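Beta sliding clamp (Bartonella birtlesii LL-WM9, PDB 6PTR) probably forms a ring-shaped head-to-tail homodimer around DNA that tethers DNA polymerases and other proteins to it and makes synthesis processive. Local coordinates at residues R269-N274 with L321-T326; D349-M354 with A362-N367. All blocks are in the same frame, centred on the assembly; numbering follows the deposited sequence.

Contact 1 (R269-N274 with L321-T326); sequences RKLIVN and LAATYT
A single antiparallel bridge, I272 with T324, joins the edge strand 269-274 of one sheet to the segment that leaves strand 315-322 of the other sheet in the C-terminal domain of this DNA polymerase III beta subunit. Its two backbone bonds are nearly straight: I272 N donates to T324 O at 3.0 Å and T324 N to I272 O at 2.9 Å, each donor lying in the carbonyl plane. I272 and T324, both beta-branched and suited to extended backbone, meet CB to CB at 4.0 Å. L271 and V273 both reach the small methyl of A323, L271 CD1 coming within 3.6 Å of A323 CB. Y325, with CG anti to its backbone N (chi1 -175°), brings its ring to L271 CB and lays its edge against L271 CA in the ring plane. The aliphatic part of R269 lies against the phenol oxygen, R269 CD 3.3 Å from Y325 OH. Beyond the bridge, waters replace direct bonds: one links K270 O to T326 N, the other N274 N to A322 O. Further out, N274 OD1 caps the following helix at D277 N, the Y325 side chain touches I300 and L330, and Y325 OH hydrogen-bonds to E328 O.

Contact 2 (D349-M354 with A362-N367); sequences DEMVFM and ALIRDN
Strands 350-355 and 362-366 form an antiparallel beta hairpin inside an eight-stranded sheet. A362, the first residue, sets its CA against M354 O, a CA-H...O contact. L363 pairs with M354 through two bonds: M354 N reaches L363 O at 2.8 Å and L363 N reaches M354 O at 3.0 Å; their side chains share one face of the sheet with V352 and R365 and meet CB to CB. I364 turns to the other face, where its two branches divide the work: CG1 and CD1 run alongside the F353 ring, CG1 being 3.7 Å from F353 CD2, while CG2 meets M351 CE at the end of an extended, unbranched chain. That face is covered by helix 336-345, with I342 on I364 and L339 on F353, and F278 stacks edge-to-face with F353. R365 pairs with V352 by longer bonds, V352 N to R365 O at 3.2 Å almost along the C=O axis. D366, opposite M351, hydrogen-bonds through OD1 to S348 OG and through OD2 to S347 N, two bonds that would help a buried carboxylate stay ionised. N367 ends the strand pairing with a weak bond from its N to E350 O. Its amide, CG anti to N (chi1 -161°), packs on V352 CG2, and N367 ND2 donates to E350 OE2 at 2.7 Å, approaching from above the carboxylate plane.

Contact 1 closes before contact 2 opens along the chain, and their centres lie about 10 Å apart within the C-terminal domain. Contact 2 is one seam of the eight-stranded sheet, the 269-274/350-355 seam comes next, and contact 1 lies on the outer edge of 269-274. Backbone bonds between them are probable, L271 O to F353 N at 2.8 Å and V273 O to M351 N at 2.9 Å, and K270 CG packs on V352 CG1 and M354 SD. That sheet is shared with the central domain (strands 167-173 to 207-210), whereas contact 1 joins its edge to the four-stranded sheet of the C-terminal domain, and V273 and L321 both touch F278 of helix 275-285.

Contact 1 (R269-N274 with L321-T326)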
ATOM      1  N   ARG C 269     -36.158 -20.742  10.168  1.00 25.05           N
ATOM      2  CA  ARG C 269     -35.072 -21.277  10.986  1.00 23.14           C
ATOM      3  C   ARG C 269     -34.184 -20.121  11.432  1.00 28.90           C
ATOM      4  O   ARG C 269     -33.577 -19.453  10.592  1.00 27.55           O
ATOM      5  CB  ARG C 269     -34.223 -22.282  10.208  1.00 25.63           C
ATOM      6  CG  ARG C 269     -35.013 -23.462   9.674  1.00 31.42           C
ATOM      7  CD  ARG C 269     -34.097 -24.525   9.094  1.00 36.65           C
ATOM      8  NE  ARG C 269     -34.647 -25.103   7.870  1.00 51.73           N
ATOM      9  CZ  ARG C 269     -34.263 -26.266   7.350  1.00 42.35           C
ATOM     10  NH1 ARG C 269     -33.346 -27.000   7.966  1.00 40.15           N
ATOM     11  NH2 ARG C 269     -34.811 -26.701   6.226  1.00 50.62           N
ATOM     12  N   LYS C 270     -34.066 -19.914  12.735  1.00 24.72           N
ATOM     13  CA  LYS C 270     -33.308 -18.780  13.254  1.00 23.35           C
ATOM     14  C   LYS C 270     -32.002 -19.256  13.873  1.00 22.49           C
ATOM     15  O   LYS C 270     -32.007 -20.133  14.740  1.00 26.18           O
ATOM     16  CB  LYS C 270     -34.129 -18.010  14.296  1.00 26.25           C
ATOM     17  CG  LYS C 270     -33.394 -16.799  14.873  1.00 27.22           C
ATOM     18  CD  LYS C 270     -34.377 -15.804  15.519  1.00 31.69           C
ATOM     19  CE  LYS C 270     -34.632 -16.068  16.954  1.00 37.64           C
ATOM     20  NZ  LYS C 270     -35.489 -14.974  17.536  1.00 29.49           N
ATOM     21  N   LEU C 271     -30.892 -18.671  13.431  1.00 21.91           N
ATOM     22  CA  LEU C 271     -29.567 -18.947  13.975  1.00 21.45           C
ATOM     23  C   LEU C 271     -29.032 -17.663  14.590  1.00 25.25           C
ATOM     24  O   LEU C 271     -29.019 -16.625  13.924  1.00 24.56           O
ATOM     25  CB  LEU C 271     -28.622 -19.455  12.882  1.00 20.00           C
ATOM     26  CG  LEU C 271     -27.116 -19.460  13.185  1.00 22.24           C
ATOM     27  CD1 LEU C 271     -26.817 -20.442  14.332  1.00 24.27           C
ATOM     28  CD2 LEU C 271     -26.273 -19.807  11.953  1.00 24.02           C
ATOM     29  N   ILE C 272     -28.620 -17.721  15.855  1.00 22.59           N
ATOM     30  CA  ILE C 272     -27.967 -16.594  16.513  1.00 28.29           C
ATOM     31  C   ILE C 272     -26.557 -17.016  16.886  1.00 27.60           C
ATOM     32  O   ILE C 272     -26.364 -18.065  17.505  1.00 27.60           O
ATOM     33  CB  ILE C 272     -28.700 -16.123  17.777  1.00 30.60           C
ATOM     34  CG1 ILE C 272     -30.194 -15.912  17.522  1.00 31.82           C
ATOM     35  CG2 ILE C 272     -28.044 -14.840  18.264  1.00 30.50           C
ATOM     36  CD1 ILE C 272     -30.979 -15.583  18.799  1.00 37.36           C
ATOM     37  N   VAL C 273     -25.580 -16.185  16.535  1.00 27.62           N
ATOM     38  CA  VAL C 273     -24.195 -16.458  16.878  1.00 27.20           C
ATOM     39  C   VAL C 273     -23.591 -15.185  17.448  1.00 26.72           C
ATOM     40  O   VAL C 273     -24.065 -14.076  17.196  1.00 26.00           O
ATOM     41  CB  VAL C 273     -23.370 -16.952  15.662  1.00 27.18           C
ATOM     42  CG1 VAL C 273     -23.902 -18.287  15.148  1.00 29.02           C
ATOM     43  CG2 VAL C 273     -23.385 -15.922  14.555  1.00 24.01           C
ATOM     44  N   ASN C 274     -22.535 -15.360  18.230  1.00 25.20           N
ATOM     45  CA  ASN C 274     -21.711 -14.230  18.624  1.00 30.15           C
ATOM     46  C   ASN C 274     -21.013 -13.699  17.389  1.00 27.99           C
ATOM     47  O   ASN C 274     -20.261 -14.428  16.731  1.00 27.67           O
ATOM     48  CB  ASN C 274     -20.690 -14.643  19.674  1.00 27.70           C
ATOM     49  CG  ASN C 274     -19.794 -13.500  20.091  1.00 32.52           C
ATOM     50  OD1 ASN C 274     -18.924 -13.069  19.341  1.00 28.50           O
ATOM     51  ND2 ASN C 274     -19.997 -13.010  21.300  1.00 33.35           N
ATOM     52  N   LEU C 321     -18.292 -23.338  16.690  1.00 24.47           N
ATOM     53  CA  LEU C 321     -18.725 -22.282  17.594  1.00 29.14           C
ATOM     54  C   LEU C 321     -20.006 -22.704  18.283  1.00 33.01           C
ATOM     55  O   LEU C 321     -20.814 -23.447  17.717  1.00 28.57           O
ATOM     56  CB  LEU C 321     -19.010 -20.966  16.865  1.00 33.25           C
ATOM     57  CG  LEU C 321     -17.969 -20.400  15.930  1.00 50.14           C
ATOM     58  CD1 LEU C 321     -18.678 -19.548  14.913  1.00 55.02           C
ATOM     59  CD2 LEU C 321     -16.995 -19.578  16.756  1.00 57.82           C
ATOM     60  N   ALA C 322     -20.191 -22.202  19.502  1.00 30.43           N
ATOM     61  CA  ALA C 322     -21.499 -22.246  20.126  1.00 31.36           C
ATOM     62  C   ALA C 322     -22.476 -21.406  19.313  1.00 31.22           C
ATOM     63  O   ALA C 322     -22.103 -20.421  18.669  1.00 31.38           O
ATOM     64  CB  ALA C 322     -21.424 -21.740  21.567  1.00 36.80           C
ATOM     65  N   ALA C 323     -23.729 -21.833  19.304  1.00 30.57           N
ATOM     66  CA  ALA C 323     -24.760 -21.097  18.592  1.00 32.51           C
ATOM     67  C   ALA C 323     -26.067 -21.314  19.322  1.00 33.99           C
ATOM     68  O   ALA C 323     -26.237 -22.291  20.051  1.00 34.11           O
ATOM     69  CB  ALA C 323     -24.877 -21.548  17.135  1.00 34.24           C
ATOM     70  N   THR C 324     -26.989 -20.383  19.138  1.00 28.94           N
ATOM     71  CA  THR C 324     -28.365 -20.584  19.563  1.00 33.55           C
ATOM     72  C   THR C 324     -29.146 -21.018  18.328  1.00 34.65           C
ATOM     73  O   THR C 324     -29.261 -20.265  17.355  1.00 34.30           O
ATOM     74  CB  THR C 324     -28.926 -19.319  20.197  1.00 38.12           C
ATOM     75  OG1 THR C 324     -28.141 -19.007  21.356  1.00 38.88           O
ATOM     76  CG2 THR C 324     -30.361 -19.526  20.605  1.00 43.94           C
ATOM     77  N   TYR C 325     -29.640 -22.246  18.352  1.00 28.66           N
ATOM     78  CA  TYR C 325     -30.314 -22.818  17.192  1.00 29.26           C
ATOM     79  C   TYR C 325     -31.086 -24.025  17.677  1.00 38.36           C
ATOM     80  O   TYR C 325     -30.501 -24.929  18.284  1.00 40.49           O
ATOM     81  CB  TYR C 325     -29.322 -23.216  16.119  1.00 31.75           C
ATOM     82  CG  TYR C 325     -29.948 -23.705  14.836  1.00 32.30           C
ATOM     83  CD1 TYR C 325     -30.316 -22.806  13.844  1.00 32.02           C
ATOM     84  CD2 TYR C 325     -30.136 -25.069  14.597  1.00 35.18           C
ATOM     85  CE1 TYR C 325     -30.880 -23.237  12.664  1.00 27.67           C
ATOM     86  CE2 TYR C 325     -30.697 -25.511  13.409  1.00 31.17           C
ATOM     87  CZ  TYR C 325     -31.058 -24.588  12.449  1.00 32.11           C
ATOM     88  OH  TYR C 325     -31.604 -24.996  11.258  1.00 37.31           O
ATOM     89  N   THR C 326     -32.394 -24.031  17.425  1.00 36.58           N
ATOM     90  CA  THR C 326     -33.266 -25.096  17.895  1.00 39.52           C
ATOM     91  C   THR C 326     -34.088 -25.711  16.767  1.00 39.67           C
ATOM     92  O   THR C 326     -35.038 -26.448  17.046  1.00 47.72           O
ATOM     93  CB  THR C 326     -34.194 -24.572  19.007  1.00 42.55           C
ATOM     94  OG1 THR C 326     -34.995 -23.492  18.511  1.00 41.68           O
ATOM     95  CG2 THR C 326     -33.387 -24.067  20.191  1.00 40.06           C
TER
HETATM   96  O   HOH W   1     -33.616 -21.887  15.972  1.00 39.74           O
HETATM   97  O   HOH W   2     -21.631 -17.763  19.204  1.00 40.17           O

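Contact 2 (D349-M354 with A362-N367)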
ATOM      1  N   ASP C 349     -23.366  -7.453  19.466  1.00 34.75           N
ATOM      2  CA  ASP C 349     -22.693  -8.709  19.763  1.00 31.79           C
ATOM      3  C   ASP C 349     -23.356  -9.889  19.075  1.00 29.37           C
ATOM      4  O   ASP C 349     -22.696 -10.906  18.873  1.00 30.46           O
ATOM      5  CB  ASP C 349     -22.659  -8.978  21.259  1.00 41.08           C
ATOM      6  CG  ASP C 349     -21.936  -7.891  22.038  1.00 55.21           C
ATOM      7  OD1 ASP C 349     -21.106  -7.172  21.440  1.00 58.37           O
ATOM      8  OD2 ASP C 349     -22.195  -7.770  23.252  1.00 59.99           O
ATOM      9  N   GLU C 350     -24.626  -9.776  18.696  1.00 28.33           N
ATOM     10  CA  GLU C 350     -25.399 -10.921  18.235  1.00 32.99           C
ATOM     11  C   GLU C 350     -25.717 -10.777  16.753  1.00 31.72           C
ATOM     12  O   GLU C 350     -26.316  -9.779  16.337  1.00 39.58           O
ATOM     13  CB  GLU C 350     -26.682 -11.050  19.059  1.00 38.25           C
ATOM     14  CG  GLU C 350     -26.379 -10.874  20.535  1.00 42.82           C
ATOM     15  CD  GLU C 350     -27.594 -10.825  21.427  1.00 50.04           C
ATOM     16  OE1 GLU C 350     -27.472 -11.260  22.592  1.00 42.29           O
ATOM     17  OE2 GLU C 350     -28.651 -10.334  20.980  1.00 55.56           O
ATOM     18  N   MET C 351     -25.366 -11.790  15.974  1.00 27.28           N
ATOM     19  CA  MET C 351     -25.676 -11.834  14.553  1.00 20.67           C
ATOM     20  C   MET C 351     -26.752 -12.888  14.325  1.00 26.76           C
ATOM     21  O   MET C 351     -26.590 -14.037  14.742  1.00 25.40           O
ATOM     22  CB  MET C 351     -24.426 -12.163  13.746  1.00 21.33           C
ATOM     23  CG  MET C 351     -24.638 -12.192  12.261  1.00 23.13           C
ATOM     24  SD  MET C 351     -23.019 -12.288  11.471  1.00 24.64           S
ATOM     25  CE  MET C 351     -23.463 -12.089   9.749  1.00 25.36           C
ATOM     26  N   VAL C 352     -27.844 -12.507  13.674  1.00 26.03           N
ATOM     27  CA  VAL C 352     -28.991 -13.394  13.482  1.00 21.19           C
ATOM     28  C   VAL C 352     -29.144 -13.713  12.001  1.00 22.38           C
ATOM     29  O   VAL C 352     -29.160 -12.809  11.160  1.00 24.34           O
ATOM     30  CB  VAL C 352     -30.284 -12.771  14.038  1.00 28.22           C
ATOM     31  CG1 VAL C 352     -31.467 -13.699  13.752  1.00 29.19           C
ATOM     32  CG2 VAL C 352     -30.149 -12.533  15.515  1.00 33.62           C
ATOM     33  N   PHE C 353     -29.222 -15.005  11.673  1.00 20.99           N
ATOM     34  CA  PHE C 353     -29.586 -15.461  10.334  1.00 18.32           C
ATOM     35  C   PHE C 353     -30.989 -16.047  10.380  1.00 21.53           C
ATOM     36  O   PHE C 353     -31.266 -16.909  11.216  1.00 25.13           O
ATOM     37  CB  PHE C 353     -28.669 -16.570   9.825  1.00 17.86           C
ATOM     38  CG  PHE C 353     -27.226 -16.204   9.740  1.00 19.59           C
ATOM     39  CD1 PHE C 353     -26.451 -16.069  10.883  1.00 23.38           C
ATOM     40  CD2 PHE C 353     -26.629 -16.059   8.503  1.00 22.73           C
ATOM     41  CE1 PHE C 353     -25.094 -15.757  10.783  1.00 24.62           C
ATOM     42  CE2 PHE C 353     -25.282 -15.752   8.394  1.00 24.34           C
ATOM     43  CZ  PHE C 353     -24.518 -15.608   9.539  1.00 24.51           C
ATOM     44  N   MET C 354     -31.851 -15.615   9.465  1.00 18.29           N
ATOM     45  CA  MET C 354     -33.137 -16.261   9.238  1.00 19.03           C
ATOM     46  C   MET C 354     -32.990 -17.109   7.982  1.00 19.41           C
ATOM     47  O   MET C 354     -32.703 -16.588   6.900  1.00 19.97           O
ATOM     48  CB  MET C 354     -34.269 -15.240   9.107  1.00 21.94           C
ATOM     49  CG  MET C 354     -34.359 -14.346  10.297  1.00 25.29           C
ATOM     50  SD  MET C 354     -34.697 -15.233  11.830  1.00 33.90           S
ATOM     51  CE  MET C 354     -36.234 -16.064  11.451  1.00 36.83           C
ATOM     52  N   ALA C 362     -30.828 -16.088   2.556  1.00 16.51           N
ATOM     53  CA  ALA C 362     -30.785 -15.901   4.001  1.00 17.86           C
ATOM     54  C   ALA C 362     -31.019 -14.432   4.295  1.00 21.33           C
ATOM     55  O   ALA C 362     -30.520 -13.572   3.570  1.00 21.37           O
ATOM     56  CB  ALA C 362     -29.433 -16.320   4.568  1.00 21.02           C
ATOM     57  N   LEU C 363     -31.767 -14.155   5.359  1.00 18.28           N
ATOM     58  CA  LEU C 363     -32.012 -12.797   5.832  1.00 17.56           C
ATOM     59  C   LEU C 363     -31.151 -12.574   7.067  1.00 24.44           C
ATOM     60  O   LEU C 363     -31.234 -13.353   8.026  1.00 24.59           O
ATOM     61  CB  LEU C 363     -33.490 -12.619   6.161  1.00 18.20           C
ATOM     62  CG  LEU C 363     -34.063 -11.309   6.730  1.00 23.82           C
ATOM     63  CD1 LEU C 363     -33.990 -10.213   5.734  1.00 26.44           C
ATOM     64  CD2 LEU C 363     -35.530 -11.518   7.139  1.00 31.45           C
ATOM     65  N   ILE C 364     -30.337 -11.512   7.051  1.00 23.93           N
ATOM     66  CA  ILE C 364     -29.333 -11.281   8.090  1.00 26.93           C
ATOM     67  C   ILE C 364     -29.501  -9.884   8.670  1.00 40.15           C
ATOM     68  O   ILE C 364     -29.806  -8.925   7.947  1.00 27.37           O
ATOM     69  CB  ILE C 364     -27.900 -11.462   7.554  1.00 35.32           C
ATOM     70  CG1 ILE C 364     -27.694 -12.867   6.993  1.00 34.53           C
ATOM     71  CG2 ILE C 364     -26.870 -11.156   8.642  1.00 36.65           C
ATOM     72  CD1 ILE C 364     -26.447 -13.006   6.182  1.00 37.14           C
ATOM     73  N   ARG C 365     -29.281  -9.766   9.979  1.00 41.06           N
ATOM     74  CA  ARG C 365     -29.383  -8.472  10.640  1.00 36.81           C
ATOM     75  C   ARG C 365     -28.753  -8.537  12.021  1.00 33.57           C
ATOM     76  O   ARG C 365     -28.515  -9.620  12.582  1.00 30.79           O
ATOM     77  CB  ARG C 365     -30.836  -8.011  10.746  1.00 33.55           C
ATOM     78  CG  ARG C 365     -31.749  -9.057  11.310  1.00 41.89           C
ATOM     79  CD  ARG C 365     -32.965  -8.411  11.901  1.00 43.54           C
ATOM     80  NE  ARG C 365     -33.831  -7.831  10.885  1.00 50.80           N
ATOM     81  CZ  ARG C 365     -34.824  -8.488  10.294  1.00 56.17           C
ATOM     82  NH1 ARG C 365     -35.064  -9.752  10.616  1.00 56.92           N
ATOM     83  NH2 ARG C 365     -35.577  -7.878   9.386  1.00 60.58           N
ATOM     84  N   ASP C 366     -28.417  -7.353  12.528  1.00 31.32           N
ATOM     85  CA  ASP C 366     -28.215  -7.172  13.958  1.00 35.93           C
ATOM     86  C   ASP C 366     -29.484  -7.578  14.679  1.00 42.92           C
ATOM     87  O   ASP C 366     -30.575  -7.118  14.330  1.00 44.29           O
ATOM     88  CB  ASP C 366     -27.912  -5.705  14.279  1.00 48.16           C
ATOM     89  CG  ASP C 366     -26.438  -5.416  14.369  1.00 52.68           C
ATOM     90  OD1 ASP C 366     -25.683  -6.297  14.840  1.00 51.83           O
ATOM     91  OD2 ASP C 366     -26.041  -4.305  13.967  1.00 54.03           O
ATOM     92  N   ASN C 367     -29.333  -8.418  15.706  1.00 40.07           N
ATOM     93  CA  ASN C 367     -30.480  -8.845  16.496  1.00 36.87           C
ATOM     94  C   ASN C 367     -31.347  -7.665  16.903  1.00 44.46           C
ATOM     95  O   ASN C 367     -32.572  -7.800  16.990  1.00 54.27           O
ATOM     96  CB  ASN C 367     -29.996  -9.611  17.730  1.00 34.80           C
ATOM     97  CG  ASN C 367     -31.087 -10.478  18.362  1.00 45.09           C
ATOM     98  OD1 ASN C 367     -32.138 -10.726  17.766  1.00 39.04           O
ATOM     99  ND2 ASN C 367     -30.826 -10.952  19.570  1.00 48.93           N
TER